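Local coordinates for protein EF0056 (Enterococcus faecalis, PDB 6ORI) that is a cell-surface protein of unknown function, probably linked to biofilm formation, whose N-terminal region folds into immunoglobulin-like domains and binds calcium, at residues 210-221 against 238-249. Sequence-based numbering, arbitrary orientation. Where two conformers were deposited one is given.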
loop_
_atom_site.group_PDB
_atom_site.type_symbol
_atom_site.label_atom_id
_atom_site.label_comp_id
_atom_site.label_asym_id
_atom_site.label_seq_id
_atom_site.Cartn_x
_atom_site.Cartn_y
_atom_site.Cartn_z
ATOM N N GLN A 210 7.403 4.198 -16.521
ATOM C CA GLN A 210 8.408 3.572 -15.671
ATOM C C GLN A 210 7.866 2.955 -14.387
ATOM O O GLN A 210 8.483 2.037 -13.821
ATOM C CB GLN A 210 9.525 4.569 -15.358
ATOM C CG GLN A 210 10.305 4.970 -16.589
ATOM C CD GLN A 210 10.912 3.781 -17.266
ATOM O OE1 GLN A 210 11.663 3.023 -16.650
ATOM N NE2 GLN A 210 10.542 3.562 -18.522
ATOM N N PHE A 211 6.714 3.437 -13.935
ATOM C CA PHE A 211 6.088 2.907 -12.727
ATOM C C PHE A 211 4.747 2.296 -13.039
ATOM O O PHE A 211 4.011 2.785 -13.901
ATOM C CB PHE A 211 5.976 4.000 -11.675
ATOM C CG PHE A 211 7.306 4.426 -11.177
ATOM C CD1 PHE A 211 7.962 3.679 -10.236
ATOM C CD2 PHE A 211 7.931 5.551 -11.679
ATOM C CE1 PHE A 211 9.208 4.044 -9.781
ATOM C CE2 PHE A 211 9.172 5.902 -11.240
ATOM C CZ PHE A 211 9.819 5.142 -10.294
ATOM N N LYS A 212 4.444 1.205 -12.343
ATOM C CA LYS A 212 3.201 0.491 -12.490
ATOM C C LYS A 212 2.176 0.843 -11.423
ATOM O O LYS A 212 0.983 0.855 -11.687
ATOM C CB LYS A 212 3.501 -1.004 -12.481
ATOM C CG LYS A 212 2.317 -1.844 -12.925
ATOM C CD LYS A 212 2.523 -3.326 -12.744
ATOM C CE LYS A 212 3.616 -3.866 -13.620
ATOM N NZ LYS A 212 3.381 -3.718 -15.086
ATOM N N HIS A 213 2.632 1.137 -10.209
ATOM C CA HIS A 213 1.730 1.329 -9.092
ATOM C C HIS A 213 2.442 2.033 -7.946
ATOM O O HIS A 213 3.648 1.913 -7.774
ATOM C CB HIS A 213 1.222 -0.047 -8.632
ATOM C CG HIS A 213 0.109 -0.011 -7.633
ATOM N ND1 HIS A 213 -1.163 0.423 -7.938
ATOM C CD2 HIS A 213 0.076 -0.382 -6.335
ATOM C CE1 HIS A 213 -1.928 0.317 -6.866
ATOM N NE2 HIS A 213 -1.205 -0.183 -5.887
ATOM N N GLY A 214 1.670 2.789 -7.176
ATOM C CA GLY A 214 2.110 3.388 -5.942
ATOM C C GLY A 214 1.121 3.031 -4.850
ATOM O O GLY A 214 -0.086 2.944 -5.086
ATOM N N SER A 215 1.640 2.830 -3.651
ATOM C CA SER A 215 0.821 2.515 -2.509
ATOM C C SER A 215 1.391 3.199 -1.292
ATOM O O SER A 215 2.563 3.548 -1.252
ATOM C CB SER A 215 0.735 1.003 -2.296
ATOM O OG SER A 215 2.025 0.426 -2.198
ATOM N N VAL A 216 0.538 3.416 -0.302
ATOM C CA VAL A 216 0.962 3.910 1.000
ATOM C C VAL A 216 0.401 3.009 2.095
ATOM O O VAL A 216 -0.822 2.902 2.237
ATOM C CB VAL A 216 0.501 5.358 1.202
ATOM C CG1 VAL A 216 0.771 5.813 2.622
ATOM C CG2 VAL A 216 1.221 6.278 0.244
ATOM N N ASN A 217 1.301 2.370 2.841
ATOM C CA ASN A 217 0.965 1.567 4.026
ATOM C C ASN A 217 1.271 2.441 5.227
ATOM O O ASN A 217 2.171 3.293 5.174
ATOM C CB ASN A 217 1.838 0.304 4.108
ATOM C CG ASN A 217 1.039 -1.035 4.186
ATOM O OD1 ASN A 217 0.018 -1.236 3.543
ATOM N ND2 ASN A 217 1.546 -1.956 4.992
ATOM N N THR A 218 0.514 2.275 6.291
ATOM C CA THR A 218 0.679 3.054 7.501
ATOM C C THR A 218 0.811 2.112 8.678
ATOM O O THR A 218 0.317 0.978 8.655
ATOM C CB THR A 218 -0.512 3.986 7.755
ATOM O OG1 THR A 218 -1.647 3.205 8.138
ATOM C CG2 THR A 218 -0.854 4.834 6.533
ATOM N N LYS A 219 1.499 2.572 9.698
ATOM C CA LYS A 219 1.665 1.805 10.915
ATOM C C LYS A 219 1.909 2.761 12.062
ATOM O O LYS A 219 2.588 3.771 11.892
ATOM C CB LYS A 219 2.875 0.877 10.792
ATOM C CG LYS A 219 3.086 -0.013 11.991
ATOM C CD LYS A 219 4.375 -0.795 11.914
ATOM C CE LYS A 219 4.527 -1.638 13.168
ATOM N NZ LYS A 219 5.795 -2.428 13.181
ATOM N N TYR A 220 1.305 2.502 13.204
ATOM C CA TYR A 220 1.741 3.153 14.433
ATOM C C TYR A 220 2.934 2.396 15.005
ATOM O O TYR A 220 2.830 1.208 15.322
ATOM C CB TYR A 220 0.625 3.179 15.468
ATOM C CG TYR A 220 1.154 3.613 16.806
ATOM C CD1 TYR A 220 1.365 4.954 17.079
ATOM C CD2 TYR A 220 1.482 2.675 17.783
ATOM C CE1 TYR A 220 1.863 5.361 18.309
ATOM C CE2 TYR A 220 1.982 3.067 19.008
ATOM C CZ TYR A 220 2.171 4.408 19.263
ATOM O OH TYR A 220 2.676 4.793 20.483
ATOM N N GLU A 221 4.076 3.066 15.138
ATOM C CA GLU A 221 5.268 2.463 15.720
ATOM C C GLU A 221 5.435 2.977 17.150
ATOM O O GLU A 221 5.155 4.147 17.450
ATOM C CB GLU A 221 6.549 2.762 14.914
ATOM C CG GLU A 221 6.851 1.824 13.730
ATOM C CD GLU A 221 7.258 0.400 14.133
ATOM O OE1 GLU A 221 7.150 0.060 15.338
ATOM O OE2 GLU A 221 7.674 -0.376 13.241
ATOM N N GLY A 238 5.806 7.844 20.137
ATOM C CA GLY A 238 5.620 7.022 18.967
ATOM C C GLY A 238 5.357 7.859 17.731
ATOM O O GLY A 238 5.421 9.091 17.716
ATOM N N ALA A 239 5.092 7.167 16.645
ATOM C CA ALA A 239 4.996 7.816 15.355
ATOM C C ALA A 239 4.076 7.056 14.440
ATOM O O ALA A 239 3.920 5.838 14.567
ATOM C CB ALA A 239 6.356 7.910 14.736
ATOM N N ILE A 240 3.448 7.760 13.518
ATOM C CA ILE A 240 2.805 7.096 12.406
ATOM C C ILE A 240 3.798 7.047 11.259
ATOM O O ILE A 240 4.349 8.077 10.861
ATOM C CB ILE A 240 1.510 7.785 11.977
ATOM C CG1 ILE A 240 0.496 7.750 13.125
ATOM C CG2 ILE A 240 0.949 7.113 10.717
ATOM C CD1 ILE A 240 -0.690 8.677 12.921
ATOM N N ILE A 241 4.048 5.838 10.771
ATOM C CA ILE A 241 4.987 5.591 9.687
ATOM C C ILE A 241 4.227 5.430 8.399
ATOM O O ILE A 241 3.274 4.662 8.327
ATOM C CB ILE A 241 5.785 4.284 9.900
ATOM C CG1 ILE A 241 6.303 4.155 11.336
ATOM C CG2 ILE A 241 6.935 4.174 8.907
ATOM C CD1 ILE A 241 7.145 5.290 11.798
ATOM N N LEU A 242 4.634 6.165 7.380
ATOM C CA LEU A 242 4.093 6.051 6.029
ATOM C C LEU A 242 5.151 5.392 5.184
ATOM O O LEU A 242 6.263 5.924 5.036
ATOM C CB LEU A 242 3.771 7.400 5.403
ATOM C CG LEU A 242 2.946 8.376 6.205
ATOM C CD1 LEU A 242 2.685 9.660 5.393
ATOM C CD2 LEU A 242 1.654 7.712 6.604
ATOM N N ASP A 243 4.826 4.244 4.624
ATOM C CA ASP A 243 5.696 3.578 3.675
ATOM C C ASP A 243 5.098 3.750 2.287
ATOM O O ASP A 243 4.052 3.160 1.968
ATOM C CB ASP A 243 5.881 2.107 4.039
ATOM C CG ASP A 243 6.876 1.912 5.188
ATOM O OD1 ASP A 243 7.536 2.890 5.580
ATOM O OD2 ASP A 243 7.012 0.782 5.686
ATOM N N HIS A 244 5.719 4.626 1.511
ATOM C CA HIS A 244 5.313 4.887 0.144
ATOM C C HIS A 244 6.085 3.928 -0.738
ATOM O O HIS A 244 7.302 4.035 -0.878
ATOM C CB HIS A 244 5.621 6.346 -0.205
ATOM C CG HIS A 244 5.270 6.725 -1.612
ATOM N ND1 HIS A 244 5.907 7.760 -2.276
ATOM C CD2 HIS A 244 4.320 6.262 -2.457
ATOM C CE1 HIS A 244 5.382 7.886 -3.478
ATOM N NE2 HIS A 244 4.428 6.977 -3.619
ATOM N N LYS A 245 5.379 2.956 -1.309
ATOM C CA LYS A 245 6.027 1.921 -2.093
ATOM C C LYS A 245 5.692 2.061 -3.575
ATOM O O LYS A 245 4.528 2.229 -3.945
ATOM C CB LYS A 245 5.638 0.535 -1.570
ATOM C CG LYS A 245 6.422 -0.598 -2.220
ATOM C CD LYS A 245 6.135 -1.956 -1.574
ATOM C CE LYS A 245 7.054 -3.035 -2.131
ATOM N NZ LYS A 245 6.789 -4.334 -1.468
ATOM N N LEU A 246 6.729 2.022 -4.399
ATOM C CA LEU A 246 6.623 2.174 -5.842
ATOM C C LEU A 246 6.967 0.868 -6.520
ATOM O O LEU A 246 8.052 0.308 -6.299
ATOM C CB LEU A 246 7.556 3.283 -6.341
ATOM C CG LEU A 246 7.292 4.643 -5.706
ATOM C CD1 LEU A 246 8.329 5.618 -6.185
ATOM C CD2 LEU A 246 5.933 5.146 -6.052
ATOM N N THR A 247 6.022 0.369 -7.298
ATOM C CA THR A 247 6.166 -0.850 -8.085
ATOM C C THR A 247 6.580 -0.420 -9.485
ATOM O O THR A 247 5.850 0.348 -10.134
ATOM C CB THR A 247 4.804 -1.541 -8.129
ATOM O OG1 THR A 247 4.386 -1.870 -6.789
ATOM C CG2 THR A 247 4.811 -2.769 -9.031
ATOM N N LYS A 248 7.715 -0.904 -9.956
ATOM C CA LYS A 248 8.188 -0.523 -11.271
ATOM C C LYS A 248 7.541 -1.310 -12.400
ATOM O O LYS A 248 7.034 -2.408 -12.208
ATOM C CB LYS A 248 9.695 -0.724 -11.353
ATOM C CG LYS A 248 10.492 0.162 -10.413
ATOM C CD LYS A 248 12.009 -0.069 -10.613
ATOM C CE LYS A 248 12.838 0.749 -9.663
ATOM N NZ LYS A 248 14.292 0.604 -9.994
ATOM N N GLU A 249 7.585 -0.732 -13.586
ATOM C CA GLU A 249 7.190 -1.413 -14.805
ATOM C C GLU A 249 8.347 -2.271 -15.326
ATOM O O GLU A 249 8.157 -3.442 -15.679
ATOM C CB GLU A 249 6.775 -0.361 -15.843
ATOM C CG GLU A 249 6.269 -0.929 -17.159
ATOM C CD GLU A 249 4.927 -1.607 -17.029
ATOM O OE1 GLU A 249 4.221 -1.374 -16.015
ATOM O OE2 GLU A 249 4.579 -2.377 -17.948
HETATM O O HOH W 1 6.033 -5.026 -15.604
HETATM O O HOH W 2 3.175 -0.080 -5.033
#
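Thr247 O is gripped by two successive amides: Lys212 N donates to it at 2.8 Å, and His213 N adds a weak bond at 3.3 Å. Two residues thus face one, which defines a classic beta bulge and shifts the register by one. Beyond the bulge, paired bonds link His213 to Thr247 and continue through Ser215–Lys245, Asn217–Asp243 and Lys219–Ile241 to Glu221–Ala239 in regular antiparallel fashion, the strand axes running at 158°. The bulge also turns Lys212 toward the partner strand. Its chain, bent at its last two torsions (chi3 -65°, chi4 -61°), crosses Glu249 at about a right angle. Glu249 adopts two conformers; in the one given, Lys212 NZ meets Glu249 OE1 at 2.7 Å from above the carboxylate plane, so this salt bridge is conditional. A water accepting from the same NZ donates to Glu249 O.

On the face carrying His213, Ser215 and Thr247, another water donates to Lys245 O and, at 2.8 Å, to Thr247 OG1, and also bonds Ser215 OG. Thr247 OG1 additionally bonds Asp33 OD2, linking the pair to strand 31-38 of the separate N-terminal sheet. Farther along, the Glu221 chain bends so that CG presses on Ile241 CG1 at 3.4 Å, while OE2 forms a salt bridge with Lys219 NZ on the same strand.

The opposite face mixes apolar and polar groups. Thr218 CG2 meets Leu242 CD2 at 3.8 Å, while Thr218 OG1 bonds Tyr397 O. The CD2 edge of the His244 ring faces Ser215 O in plane, 3.5 Å away, with NE2 bonded to Thr392 O. Val216, Leu242, His244 and Leu246 touch strand 375-382, so edge strand 211-221 and its neighbour 239-248, which pairs onward with 340-348, pack on a second sheet, as in the beta-sandwich of an immunoglobulin-like domain.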